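2-oxoadipate dioxygenase/decarboxylase, chloroplastic/amyloplastic (Oryza sativa, PDB 6W1K) converts 2-oxoadipate and O2 to (R)-2-hydroxyglutarate and CO2 with an Fe(II) cofactor, acts in lysine catabolism, and influences starch synthesis in the endosperm. Local coordinates at residues 24-29 with 117-122; 42-47 with 55-60; 196-201 with 211-216; 222-225 with 229-232; 249-254 with 261-266. One frame throughout, in Å; residues are numbered along the deposited sequence.

Interaction 1: residues 24-29 with 117-122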
# COMPACT_ATOMS: atom_id res chain seq x y z
N THR A 24 11.01 -9.33 10.44
CA THR A 24 12.01 -8.27 10.64
C THR A 24 12.15 -7.42 9.38
O THR A 24 12.48 -6.23 9.48
CB THR A 24 13.40 -8.79 11.04
OG1 THR A 24 14.02 -9.45 9.92
CG2 THR A 24 13.32 -9.70 12.24
N VAL A 25 11.94 -8.01 8.19
CA VAL A 25 12.07 -7.24 6.96
C VAL A 25 10.92 -6.23 6.85
O VAL A 25 11.14 -5.05 6.52
CB VAL A 25 12.13 -8.17 5.73
CG1 VAL A 25 12.14 -7.34 4.43
CG2 VAL A 25 13.38 -9.07 5.73
N ILE A 26 9.69 -6.68 7.07
CA ILE A 26 8.58 -5.75 6.89
C ILE A 26 8.60 -4.74 8.01
O ILE A 26 8.12 -3.62 7.84
CB ILE A 26 7.20 -6.44 6.74
CG1 ILE A 26 6.88 -7.41 7.87
CG2 ILE A 26 7.15 -7.13 5.39
CD1 ILE A 26 5.38 -7.79 7.95
N SER A 27 9.21 -5.10 9.14
CA SER A 27 9.38 -4.14 10.23
C SER A 27 10.32 -3.02 9.80
O SER A 27 10.06 -1.85 10.10
CB SER A 27 9.90 -4.86 11.47
OG SER A 27 10.25 -3.93 12.44
N ASN A 28 11.37 -3.36 9.05
CA ASN A 28 12.27 -2.32 8.56
C ASN A 28 11.61 -1.46 7.49
O ASN A 28 11.84 -0.26 7.44
CB ASN A 28 13.57 -2.96 8.06
CG ASN A 28 14.48 -3.34 9.19
OD1 ASN A 28 14.46 -2.68 10.22
ND2 ASN A 28 15.24 -4.41 9.05
N MET A 29 10.77 -2.06 6.63
CA MET A 29 10.01 -1.24 5.69
C MET A 29 9.16 -0.22 6.45
O MET A 29 9.10 0.96 6.08
CB MET A 29 9.13 -2.11 4.80
CG MET A 29 9.90 -3.09 3.92
SD MET A 29 8.76 -4.21 3.05
CE MET A 29 9.74 -4.75 1.67
N GLY A 117 1.56 -9.03 13.99
CA GLY A 117 0.20 -9.52 14.05
C GLY A 117 -0.08 -10.33 12.81
O GLY A 117 0.83 -10.89 12.20
N PRO A 118 -1.35 -10.42 12.42
CA PRO A 118 -1.68 -11.16 11.19
C PRO A 118 -0.92 -10.53 10.03
O PRO A 118 -0.88 -9.31 9.88
CB PRO A 118 -3.20 -11.00 11.07
CG PRO A 118 -3.58 -9.90 11.99
CD PRO A 118 -2.55 -9.89 13.09
N LEU A 119 -0.28 -11.37 9.23
CA LEU A 119 0.55 -10.85 8.16
C LEU A 119 -0.29 -10.09 7.15
O LEU A 119 -1.42 -10.50 6.83
CB LEU A 119 1.28 -11.98 7.46
CG LEU A 119 2.48 -12.61 8.16
CD1 LEU A 119 2.88 -13.82 7.31
CD2 LEU A 119 3.65 -11.64 8.38
N PRO A 120 0.22 -8.98 6.61
CA PRO A 120 -0.59 -8.17 5.69
C PRO A 120 -0.59 -8.75 4.29
O PRO A 120 0.34 -9.44 3.86
CB PRO A 120 0.11 -6.81 5.74
CG PRO A 120 1.59 -7.14 5.96
CD PRO A 120 1.52 -8.34 6.93
N ARG A 121 -1.71 -8.52 3.60
CA ARG A 121 -1.75 -8.66 2.15
C ARG A 121 -0.77 -7.67 1.55
O ARG A 121 -0.35 -6.70 2.19
CB ARG A 121 -3.17 -8.44 1.61
CG ARG A 121 -4.26 -9.34 2.22
CD ARG A 121 -5.60 -8.71 1.90
NE ARG A 121 -6.75 -9.35 2.52
CZ ARG A 121 -7.16 -9.14 3.76
NH1 ARG A 121 -6.50 -8.30 4.56
NH2 ARG A 121 -8.23 -9.77 4.20
N ILE A 122 -0.37 -7.92 0.30
CA ILE A 122 0.52 -7.01 -0.41
C ILE A 122 -0.14 -6.60 -1.72
O ILE A 122 -0.63 -7.45 -2.46
CB ILE A 122 1.91 -7.63 -0.68
CG1 ILE A 122 2.52 -8.23 0.58
CG2 ILE A 122 2.82 -6.56 -1.27
CD1 ILE A 122 3.03 -7.24 1.56
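Ile26 of helix 16-36 meets Leu119 and Pro120 in the loop that leads into strand 121-127, a small buried joint between a long N-terminal helix and the central sheet. The touching is done by one methyl group. Ile26 CD1 stands 4.0 Å from Pro120 CD, on the ring carbon next to the proline nitrogen, and 4.2 Å from Leu119 CD2, the leucine branch that turns back toward the helix. With CG1 set between the backbone N and the carbonyl carbon (chi1 53°) and the chain then extended (chi2 163°), the isoleucine spans a gap across which the Ile26 and Pro120 CA atoms stay 9.6 Å apart. No hydrogen bond crosses here; the contact is purely apolar and buries 93 Å² in all.

Just past the proline, the backbone of Arg121 pairs with Asp58 and Phe60, so strand 121-127 runs parallel to strand 57-65 in the mixed sheet. Strand 57-65, helix 72-81 and strands 85-92, 97-103 and 121-127 follow in beta-alpha-beta-beta-beta order with the first and last strands paired, consistent with a vicinal-oxygen-chelate module of the glyoxalase clan. Pro120 lies about 5 Å from the metal-binding His59, nearest side-chain atoms taken. Phe60 and Val115 also touch Ile26, while Pro120 O accepts a hydrogen bond from Tyr84 OH.

Interaction 2: residues 42-47 with 55-60. With NI (nickel (II) ion), chain E; OOG (2-oxoadipic acid), chain F.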
# COMPACT_ATOMS: atom_id res chain seq x y z
N THR A 42 1.63 9.57 13.63
CA THR A 42 0.78 10.13 14.68
C THR A 42 -0.54 9.39 14.78
O THR A 42 -1.01 9.09 15.88
CB THR A 42 0.52 11.61 14.43
OG1 THR A 42 1.75 12.31 14.53
CG2 THR A 42 -0.47 12.17 15.48
N ILE A 43 -1.17 9.13 13.64
CA ILE A 43 -2.46 8.44 13.64
C ILE A 43 -2.33 7.06 14.28
O ILE A 43 -3.21 6.65 15.04
CB ILE A 43 -3.02 8.35 12.21
CG1 ILE A 43 -3.54 9.71 11.77
CG2 ILE A 43 -4.19 7.36 12.13
CD1 ILE A 43 -3.94 9.80 10.31
N LEU A 44 -1.26 6.32 13.97
CA LEU A 44 -1.07 5.01 14.59
C LEU A 44 -0.90 5.13 16.11
O LEU A 44 -1.40 4.30 16.88
CB LEU A 44 0.13 4.32 13.96
CG LEU A 44 -0.09 3.78 12.54
CD1 LEU A 44 1.24 3.47 11.89
CD2 LEU A 44 -0.98 2.55 12.59
N GLU A 45 -0.24 6.18 16.57
CA GLU A 45 -0.16 6.40 18.01
C GLU A 45 -1.54 6.75 18.58
O GLU A 45 -1.90 6.29 19.67
CB GLU A 45 0.85 7.50 18.32
CG GLU A 45 2.29 7.09 17.97
CD GLU A 45 3.30 8.24 18.04
OE1 GLU A 45 2.86 9.42 18.14
OE2 GLU A 45 4.52 7.96 17.99
N LEU A 46 -2.31 7.58 17.86
CA LEU A 46 -3.61 7.99 18.39
C LEU A 46 -4.57 6.81 18.49
O LEU A 46 -5.37 6.71 19.43
CB LEU A 46 -4.22 9.08 17.50
CG LEU A 46 -3.61 10.48 17.59
CD1 LEU A 46 -4.15 11.37 16.45
CD2 LEU A 46 -3.86 11.12 18.95
N VAL A 47 -4.54 5.92 17.50
CA VAL A 47 -5.41 4.76 17.52
C VAL A 47 -5.02 3.82 18.66
O VAL A 47 -5.88 3.26 19.35
CB VAL A 47 -5.37 4.06 16.16
CG1 VAL A 47 -6.10 2.72 16.24
CG2 VAL A 47 -5.97 4.97 15.07
N ILE A 55 -3.98 -2.92 16.70
CA ILE A 55 -3.78 -2.47 15.33
C ILE A 55 -3.25 -3.63 14.48
O ILE A 55 -2.19 -4.19 14.76
CB ILE A 55 -2.83 -1.27 15.28
CG1 ILE A 55 -3.46 -0.08 16.03
CG2 ILE A 55 -2.52 -0.89 13.89
CD1 ILE A 55 -2.49 1.07 16.18
N CYS A 56 -3.99 -3.98 13.44
CA CYS A 56 -3.60 -4.98 12.48
C CYS A 56 -3.52 -4.32 11.11
O CYS A 56 -4.33 -3.45 10.79
CB CYS A 56 -4.59 -6.13 12.44
SG CYS A 56 -4.70 -6.96 14.03
N TYR A 57 -2.58 -4.77 10.31
CA TYR A 57 -2.34 -4.18 9.01
C TYR A 57 -3.08 -4.98 7.96
O TYR A 57 -2.81 -6.16 7.78
CB TYR A 57 -0.86 -4.16 8.72
CG TYR A 57 -0.09 -3.15 9.54
CD1 TYR A 57 -0.70 -1.97 9.98
CD2 TYR A 57 1.24 -3.35 9.84
CE1 TYR A 57 0.03 -1.02 10.71
CE2 TYR A 57 1.98 -2.40 10.58
CZ TYR A 57 1.36 -1.24 11.00
OH TYR A 57 2.06 -0.30 11.71
N ASP A 58 -4.02 -4.33 7.28
CA ASP A 58 -4.81 -5.01 6.26
C ASP A 58 -3.96 -5.35 5.05
O ASP A 58 -4.00 -6.47 4.53
CB ASP A 58 -5.97 -4.11 5.86
CG ASP A 58 -6.87 -4.75 4.81
OD1 ASP A 58 -6.56 -4.67 3.59
OD2 ASP A 58 -7.86 -5.34 5.22
N HIS A 59 -3.18 -4.37 4.59
CA HIS A 59 -2.25 -4.57 3.49
C HIS A 59 -1.17 -3.49 3.47
O HIS A 59 -1.30 -2.42 4.08
CB HIS A 59 -2.98 -4.63 2.14
CG HIS A 59 -3.70 -3.36 1.77
ND1 HIS A 59 -4.98 -3.08 2.19
CD2 HIS A 59 -3.35 -2.33 0.95
CE1 HIS A 59 -5.38 -1.92 1.69
NE2 HIS A 59 -4.41 -1.45 0.92
N PHE A 60 -0.08 -3.80 2.77
CA PHE A 60 1.00 -2.91 2.40
C PHE A 60 0.85 -2.66 0.90
O PHE A 60 0.43 -3.56 0.18
CB PHE A 60 2.36 -3.56 2.63
CG PHE A 60 2.88 -3.50 4.04
CD1 PHE A 60 2.06 -3.11 5.09
CD2 PHE A 60 4.20 -3.86 4.31
CE1 PHE A 60 2.53 -3.06 6.36
CE2 PHE A 60 4.70 -3.78 5.59
CZ PHE A 60 3.84 -3.39 6.63
NI NI E . -4.51 0.38 -0.07
C2 OOG F . -2.25 1.84 -4.16
C3 OOG F . -3.70 2.33 -4.16
C4 OOG F . -4.66 1.13 -4.23
C6 OOG F . -6.20 -0.06 -2.44
O4 OOG F . -7.06 -0.36 -3.31
O3 OOG F . -6.47 -0.20 -1.23
C5 OOG F . -4.84 0.48 -2.86
C1 OOG F . -1.25 3.00 -4.32
O1 OOG F . -0.14 2.79 -4.65
O2 OOG F . -1.63 4.32 -4.08
O5 OOG F . -3.93 0.38 -2.12
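Leu44 and Val47 of helix 38-51 pack on Ile55 and Tyr57, at the approach to the strand that carries His59 of the two-histidine, one-glutamate metal site. Leu44 has a partner for each branch: CD2 lies 4.0 Å from Ile55 CG2 and also at the edge of the Tyr57 ring, near its plane, whereas CD1 sits 3.9 Å from Tyr57 OH. The leucine and tyrosine side chains cross at about a right angle, and the phenol hydroxyl is hydrogen-bonded to Glu30. Val47 CG1 rests 3.9 Å from Ile55 CG1, and Ile55 CD1 lies over the helix backbone, close to Leu44 O.

Further along the strand, His59 NE2 binds the nickel ion at 2.1 Å; His195 and Glu267 supply the other protein ligands. The metal, in place of the native iron(II), is chelated by the 2-oxoadipate keto oxygen O5 at 2.1 Å and carboxylate oxygen O3 at 2.4 Å. Asp58, itself salt-bridged to Arg271, fixes the rotation of the imidazole from the second shell: His59 ND1 donates to the anti lone pair of Asp58 OD1 at 2.6 Å, nearly straight (171°) and in the ring plane.

Interaction 3: residues 196-201 with 211-216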
# COMPACT_ATOMS: atom_id res chain seq x y z
N THR A 196 0.59 1.77 4.55
CA THR A 196 0.00 0.66 5.27
C THR A 196 -1.46 0.99 5.47
O THR A 196 -1.90 2.13 5.24
CB THR A 196 0.72 0.41 6.61
OG1 THR A 196 0.32 -0.88 7.12
CG2 THR A 196 0.38 1.48 7.61
N THR A 197 -2.22 0.01 5.95
CA THR A 197 -3.67 0.08 6.08
C THR A 197 -4.08 -0.50 7.41
O THR A 197 -3.70 -1.63 7.73
CB THR A 197 -4.34 -0.72 4.97
OG1 THR A 197 -3.80 -0.32 3.71
CG2 THR A 197 -5.83 -0.54 4.94
N ILE A 198 -4.86 0.25 8.19
CA ILE A 198 -5.37 -0.24 9.45
C ILE A 198 -6.67 -0.99 9.17
O ILE A 198 -7.58 -0.47 8.51
CB ILE A 198 -5.60 0.90 10.43
CG1 ILE A 198 -4.29 1.59 10.80
CG2 ILE A 198 -6.31 0.39 11.68
CD1 ILE A 198 -4.53 2.82 11.67
N SER A 199 -6.75 -2.22 9.67
CA SER A 199 -7.95 -3.02 9.58
C SER A 199 -8.91 -2.57 10.68
O SER A 199 -8.81 -3.02 11.82
CB SER A 199 -7.59 -4.50 9.74
OG SER A 199 -8.77 -5.25 9.73
N THR A 200 -9.88 -1.70 10.34
CA THR A 200 -10.70 -1.14 11.41
C THR A 200 -11.55 -2.19 12.11
O THR A 200 -11.77 -2.10 13.32
CB THR A 200 -11.61 -0.00 10.90
OG1 THR A 200 -12.70 -0.50 10.11
CG2 THR A 200 -10.78 0.99 10.11
N HIS A 201 -12.07 -3.19 11.37
CA HIS A 201 -12.94 -4.19 11.99
C HIS A 201 -12.21 -5.05 13.01
O HIS A 201 -12.87 -5.76 13.78
CB HIS A 201 -13.58 -5.09 10.92
CG HIS A 201 -12.58 -5.75 10.01
ND1 HIS A 201 -12.10 -5.14 8.86
CD2 HIS A 201 -11.97 -6.95 10.07
CE1 HIS A 201 -11.23 -5.93 8.27
NE2 HIS A 201 -11.14 -7.05 8.98
N ASN A 211 -16.93 4.57 9.53
CA ASN A 211 -17.52 5.91 9.54
C ASN A 211 -17.16 6.65 10.82
O ASN A 211 -16.82 7.84 10.78
CB ASN A 211 -19.03 5.83 9.36
CG ASN A 211 -19.44 5.71 7.90
OD1 ASN A 211 -18.88 6.37 7.03
ND2 ASN A 211 -20.44 4.87 7.64
N LYS A 212 -17.17 5.94 11.94
CA LYS A 212 -16.75 6.48 13.24
C LYS A 212 -15.24 6.73 13.17
O LYS A 212 -14.80 7.74 13.66
CB LYS A 212 -17.05 5.51 14.37
CG LYS A 212 -18.25 5.88 15.23
CD LYS A 212 -19.55 5.51 14.59
CE LYS A 212 -20.74 5.75 15.51
NZ LYS A 212 -20.78 4.78 16.62
N PHE A 213 -14.49 5.81 12.58
CA PHE A 213 -13.04 5.97 12.45
C PHE A 213 -12.70 7.24 11.67
O PHE A 213 -11.84 8.02 12.09
CB PHE A 213 -12.41 4.76 11.76
CG PHE A 213 -10.91 4.76 11.82
CD1 PHE A 213 -10.25 4.03 12.80
CD2 PHE A 213 -10.15 5.53 10.94
CE1 PHE A 213 -8.89 4.05 12.90
CE2 PHE A 213 -8.78 5.57 11.04
CZ PHE A 213 -8.14 4.81 12.02
N ASN A 214 -13.38 7.46 10.55
CA ASN A 214 -13.11 8.66 9.75
C ASN A 214 -13.33 9.93 10.56
O ASN A 214 -12.53 10.88 10.47
CB ASN A 214 -13.98 8.66 8.50
CG ASN A 214 -13.49 7.70 7.45
OD1 ASN A 214 -12.38 7.16 7.56
ND2 ASN A 214 -14.31 7.45 6.45
N LYS A 215 -14.39 9.98 11.36
CA LYS A 215 -14.65 11.18 12.15
C LYS A 215 -13.60 11.34 13.25
O LYS A 215 -13.19 12.47 13.57
CB LYS A 215 -16.06 11.13 12.75
CG LYS A 215 -16.40 12.31 13.64
CD LYS A 215 -17.20 11.86 14.85
CE LYS A 215 -18.15 12.95 15.36
NZ LYS A 215 -17.67 14.35 15.09
N PHE A 216 -13.13 10.24 13.83
CA PHE A 216 -12.01 10.28 14.76
C PHE A 216 -10.77 10.91 14.11
O PHE A 216 -10.10 11.76 14.72
CB PHE A 216 -11.72 8.86 15.26
CG PHE A 216 -10.47 8.73 16.10
CD1 PHE A 216 -9.28 8.26 15.53
CD2 PHE A 216 -10.48 9.05 17.45
CE1 PHE A 216 -8.13 8.15 16.27
CE2 PHE A 216 -9.33 8.93 18.21
CZ PHE A 216 -8.15 8.47 17.62
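Phe213 of helix 210-219 sets its ring against Thr200 and Ile198, packing the helix against the end of strand 195-199. That strand lies between strands 57-65 and 258-271 in the mixed sheet, antiparallel to the first and parallel to the second, in keeping with the vicinal-oxygen-chelate fold of the glyoxalase clan. The main chains come nearest at Thr200 and Phe213, whose CA atoms are 7.6 Å apart.

The contact of methyl with ring face belongs to Thr200. Its CG2 stands over one face of the Phe213 ring, 4.0 Å above the plane and displaced toward the rim by CG and CD1. At the CZ end of the ring a second apolar contact forms: Ile198 CD1 lies 4.1 Å from Phe213 CZ, and the two side chains cross at about a right angle. Phe213 reaches both because its CG is anti to the backbone N (chi1 -170°), which carries the ring out from the helix. Val47 and Phe268 also touch it, and Ile198 rests on Leu44, so helix 38-51 shares this apolar layer.

No hydrogen bond crosses between the two segments. The polar end of Thr200 is used differently: in the short 3-10 turn after the strand, a chi1 of 73° turns OG1 to Arg208 O, to which it is hydrogen-bonded.

Interaction 4: residues 222-225 with 229-232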
# COMPACT_ATOMS: atom_id res chain seq x y z
N PHE A 222 -6.63 15.79 10.90
CA PHE A 222 -6.06 15.25 9.67
C PHE A 222 -7.11 15.20 8.56
O PHE A 222 -8.30 15.01 8.82
CB PHE A 222 -5.49 13.85 9.91
CG PHE A 222 -4.45 13.81 11.00
CD1 PHE A 222 -3.20 14.39 10.80
CD2 PHE A 222 -4.73 13.22 12.22
CE1 PHE A 222 -2.26 14.39 11.81
CE2 PHE A 222 -3.78 13.21 13.22
CZ PHE A 222 -2.55 13.79 13.02
N LYS A 223 -6.63 15.38 7.33
CA LYS A 223 -7.48 15.51 6.14
C LYS A 223 -7.56 14.16 5.42
O LYS A 223 -6.51 13.59 5.15
CB LYS A 223 -6.87 16.56 5.21
CG LYS A 223 -7.85 17.16 4.22
CD LYS A 223 -7.20 18.10 3.23
CE LYS A 223 -6.51 19.26 3.90
NZ LYS A 223 -7.46 20.05 4.70
N LEU A 224 -8.76 13.69 5.12
CA LEU A 224 -8.94 12.48 4.34
C LEU A 224 -9.00 12.78 2.85
O LEU A 224 -9.51 13.82 2.43
CB LEU A 224 -10.23 11.78 4.78
CG LEU A 224 -10.26 11.34 6.24
CD1 LEU A 224 -11.62 10.77 6.64
CD2 LEU A 224 -9.18 10.31 6.49
N ASN A 225 -8.51 11.84 2.05
CA ASN A 225 -8.68 11.89 0.60
C ASN A 225 -10.14 12.12 0.24
O ASN A 225 -11.00 11.31 0.58
CB ASN A 225 -8.18 10.57 -0.02
CG ASN A 225 -8.30 10.55 -1.53
OD1 ASN A 225 -9.04 11.33 -2.11
ND2 ASN A 225 -7.56 9.65 -2.18
N GLY A 229 -15.55 10.99 -2.62
CA GLY A 229 -15.98 10.93 -1.24
C GLY A 229 -14.88 10.44 -0.32
O GLY A 229 -13.90 9.81 -0.74
N ILE A 230 -15.05 10.72 0.96
CA ILE A 230 -14.05 10.28 1.92
C ILE A 230 -14.10 8.78 2.14
O ILE A 230 -13.13 8.19 2.61
CB ILE A 230 -14.19 11.03 3.26
CG1 ILE A 230 -15.60 10.88 3.83
CG2 ILE A 230 -13.85 12.54 3.07
CD1 ILE A 230 -15.69 11.25 5.31
N LEU A 231 -15.21 8.13 1.80
CA LEU A 231 -15.37 6.70 2.00
C LEU A 231 -15.67 6.04 0.66
O LEU A 231 -16.73 6.26 0.07
CB LEU A 231 -16.50 6.41 2.99
CG LEU A 231 -16.66 4.93 3.36
CD1 LEU A 231 -15.42 4.44 4.12
CD2 LEU A 231 -17.93 4.74 4.18
N LYS A 232 -14.73 5.24 0.18
CA LYS A 232 -14.91 4.47 -1.05
C LYS A 232 -15.56 3.14 -0.70
O LYS A 232 -15.00 2.36 0.08
CB LYS A 232 -13.56 4.24 -1.74
CG LYS A 232 -13.00 5.49 -2.43
CD LYS A 232 -12.54 6.53 -1.44
CE LYS A 232 -11.53 7.48 -2.08
NZ LYS A 232 -11.44 8.79 -1.38
O HOH W 1 -10.76 8.86 2.07
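Apolar contact is slight: Leu224 CB and Ile230 CG2 lie 4.1 Å apart, the isoleucine methyl also facing the Asn225 carbonyl. Backbone contact is more pointed. Ile230 CA directs its hydrogen at Asn225 O, a CA-H...O contact of 3.5 Å and nearly straight (174°). The two segments lie in the loop after helix 210-219, ending at Lys232, where strand 232-233 begins, and the bend is held from inside by an Asx turn, with Asn225 OD1 accepting from the backbone N of Glu227. Asn225 ND2 is hydrogen-bonded to Lys301 O and Ser305 OG.

Charge enters with Lys232, whose chain bends at chi2 (71°) and folds back into the loop. Its NZ donates to Gly229 O at 2.7 Å, almost in line with the carbonyl bond, and also bonds Glu227 O. The same NZ lies 3.2 Å from Asn225 O, but at too poor an angle for a hydrogen bond. A methionine in place of Lys232 would probably leave the carbonyls of Gly229 and Glu227 without their shared donor and the turn less firmly closed. A water lies 2.9 Å from Asn225 O; its distance to Ile230 O is too short to be relied on.

Interaction 5: residues 249-254 with 261-266. With OOG (2-oxoadipic acid), chain F.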
# COMPACT_ATOMS: atom_id res chain seq x y z
N ALA A 249 7.20 16.55 1.74
CA ALA A 249 8.54 16.73 2.26
C ALA A 249 9.34 17.61 1.31
O ALA A 249 9.04 17.68 0.11
CB ALA A 249 9.29 15.41 2.43
N LEU A 250 10.34 18.28 1.85
CA LEU A 250 11.29 19.01 1.02
C LEU A 250 12.33 18.02 0.51
O LEU A 250 12.81 17.17 1.26
CB LEU A 250 11.96 20.14 1.80
CG LEU A 250 11.02 21.27 2.25
CD1 LEU A 250 11.76 22.26 3.12
CD2 LEU A 250 10.40 21.97 1.02
N PHE A 251 12.64 18.11 -0.77
CA PHE A 251 13.61 17.23 -1.41
C PHE A 251 14.62 18.09 -2.16
O PHE A 251 14.24 18.97 -2.94
CB PHE A 251 12.87 16.24 -2.31
CG PHE A 251 13.73 15.14 -2.86
CD1 PHE A 251 14.03 14.02 -2.10
CD2 PHE A 251 14.23 15.22 -4.17
CE1 PHE A 251 14.83 13.01 -2.64
CE2 PHE A 251 15.01 14.21 -4.71
CZ PHE A 251 15.32 13.12 -3.95
N THR A 252 15.90 17.84 -1.95
CA THR A 252 16.94 18.50 -2.74
C THR A 252 17.29 17.62 -3.94
O THR A 252 17.88 16.55 -3.80
CB THR A 252 18.15 18.82 -1.87
OG1 THR A 252 17.72 19.74 -0.85
CG2 THR A 252 19.27 19.51 -2.69
N PHE A 253 16.89 18.08 -5.12
CA PHE A 253 17.19 17.38 -6.36
C PHE A 253 18.67 17.52 -6.74
O PHE A 253 19.42 18.36 -6.21
CB PHE A 253 16.26 17.91 -7.46
CG PHE A 253 14.82 17.56 -7.22
CD1 PHE A 253 14.02 18.35 -6.39
CD2 PHE A 253 14.27 16.43 -7.80
CE1 PHE A 253 12.71 18.02 -6.16
CE2 PHE A 253 12.94 16.09 -7.56
CZ PHE A 253 12.17 16.88 -6.74
N ALA A 254 19.08 16.68 -7.69
CA ALA A 254 20.48 16.55 -8.03
C ALA A 254 21.06 17.82 -8.62
O ALA A 254 22.29 17.99 -8.58
CB ALA A 254 20.69 15.40 -9.02
N ILE A 261 7.90 17.46 -2.46
CA ILE A 261 7.51 16.20 -3.10
C ILE A 261 6.48 15.49 -2.21
O ILE A 261 6.47 15.66 -0.99
CB ILE A 261 8.71 15.24 -3.31
CG1 ILE A 261 9.35 14.88 -1.97
CG2 ILE A 261 9.73 15.77 -4.28
CD1 ILE A 261 10.19 13.61 -1.95
N PRO A 262 5.69 14.60 -2.80
CA PRO A 262 4.84 13.72 -1.98
C PRO A 262 5.60 12.54 -1.39
O PRO A 262 6.45 11.92 -2.03
CB PRO A 262 3.79 13.23 -2.99
CG PRO A 262 4.53 13.21 -4.31
CD PRO A 262 5.45 14.43 -4.24
N ARG A 263 5.32 12.26 -0.11
CA ARG A 263 5.74 11.01 0.50
C ARG A 263 4.52 10.08 0.52
O ARG A 263 3.79 9.98 -0.48
CB ARG A 263 6.35 11.26 1.88
CG ARG A 263 7.70 12.03 1.83
CD ARG A 263 8.77 11.25 1.10
NE ARG A 263 10.12 11.65 1.42
CZ ARG A 263 11.20 11.24 0.75
NH1 ARG A 263 11.06 10.43 -0.30
NH2 ARG A 263 12.40 11.64 1.12
N SER A 264 4.28 9.40 1.63
CA SER A 264 3.30 8.33 1.68
C SER A 264 2.11 8.76 2.52
O SER A 264 2.03 9.88 3.02
CB SER A 264 3.94 7.06 2.23
OG SER A 264 4.97 6.65 1.36
N TYR A 265 1.15 7.85 2.65
CA TYR A 265 -0.09 8.13 3.35
C TYR A 265 -0.47 6.87 4.11
O TYR A 265 0.28 5.89 4.12
CB TYR A 265 -1.20 8.56 2.39
CG TYR A 265 -1.64 7.53 1.35
CD1 TYR A 265 -1.00 7.44 0.13
CD2 TYR A 265 -2.72 6.68 1.57
CE1 TYR A 265 -1.38 6.55 -0.83
CE2 TYR A 265 -3.11 5.77 0.60
CZ TYR A 265 -2.43 5.72 -0.60
OH TYR A 265 -2.79 4.84 -1.59
N ILE A 266 -1.61 6.91 4.78
CA ILE A 266 -2.10 5.75 5.50
C ILE A 266 -3.56 5.53 5.14
O ILE A 266 -4.32 6.49 4.94
CB ILE A 266 -1.90 5.89 7.03
CG1 ILE A 266 -2.32 4.59 7.74
CG2 ILE A 266 -2.67 7.08 7.63
CD1 ILE A 266 -1.84 4.46 9.23
C2 OOG F . -2.25 1.84 -4.16
C3 OOG F . -3.70 2.33 -4.16
C4 OOG F . -4.66 1.13 -4.23
C6 OOG F . -6.20 -0.06 -2.44
O4 OOG F . -7.06 -0.36 -3.31
O3 OOG F . -6.47 -0.20 -1.23
C5 OOG F . -4.84 0.48 -2.86
C1 OOG F . -1.25 3.00 -4.32
O1 OOG F . -0.14 2.79 -4.65
O2 OOG F . -1.63 4.32 -4.08
O5 OOG F . -3.93 0.38 -2.12
O HOH W 2 12.90 14.42 1.51
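The Phe251 ring has Arg263 NH2 at its edge, near the ring plane and 4.3 Å from Phe251 CD1, and also makes a cation-pi contact with Lys167. Phe251 CD2 sits over the centre of one Phe253 face, 3.5 Å above the plane. Ile261 CD1 covers one face of the Arg263 guanidinium, offset toward its rim, and Arg263 NH1 is hydrogen-bonded to Asn189 OD1. The Tyr265 ring stacks on His195 and receives the substrate at its edge, where Tyr265 OH donates to O2 of 2-oxoadipate at 2.8 Å.

Ala249 and Ile261 form an antiparallel hydrogen-bonded pair: Ala249 N to Ile261 O spans 3.0 Å, and Ile261 N to Ala249 O 2.8 Å. Ile261 CG2 reaches Phe253 CZ at 3.6 Å and Phe251 CB at 3.7 Å, while Ala249 CB rests on Arg263 CG at 3.8 Å. Replacing Ile261 with an alanine would probably leave a gap beside Phe251 CB and Phe253 CZ and strip one guanidinium face of its methyl cover. A water accepts weakly from Arg263 NH2 and donates to Leu250 O.

The hairpin of strands 248-252 and 258-271 lies against helix 181-189, whose Val188 touches Phe253 and Ile261, whereas Ile266 packs on helix 38-51.

From the N terminus, interaction 1 closes the longest loop, bringing helix 16-36 to the start of strand 121-127. Interaction 2 is nested inside it, folding helix 38-51 back on the approach to strand 57-65. The other three follow in series, and none cross. Interaction 3 ties strand 195-199 to helix 210-219, interaction 4 closes the short loop before strand 232-233, and interaction 5 closes the hairpin 248-252/258-271. Strand 57-65 joins interactions 1, 2 and 3 through backbone pairing with its two neighbours. Ile266 bridges interactions 2, 3 and 5 by packing, and Phe222 carries interaction 4 to helix 38-51. Interactions 2 and 5 both reach bound 2-oxoadipate.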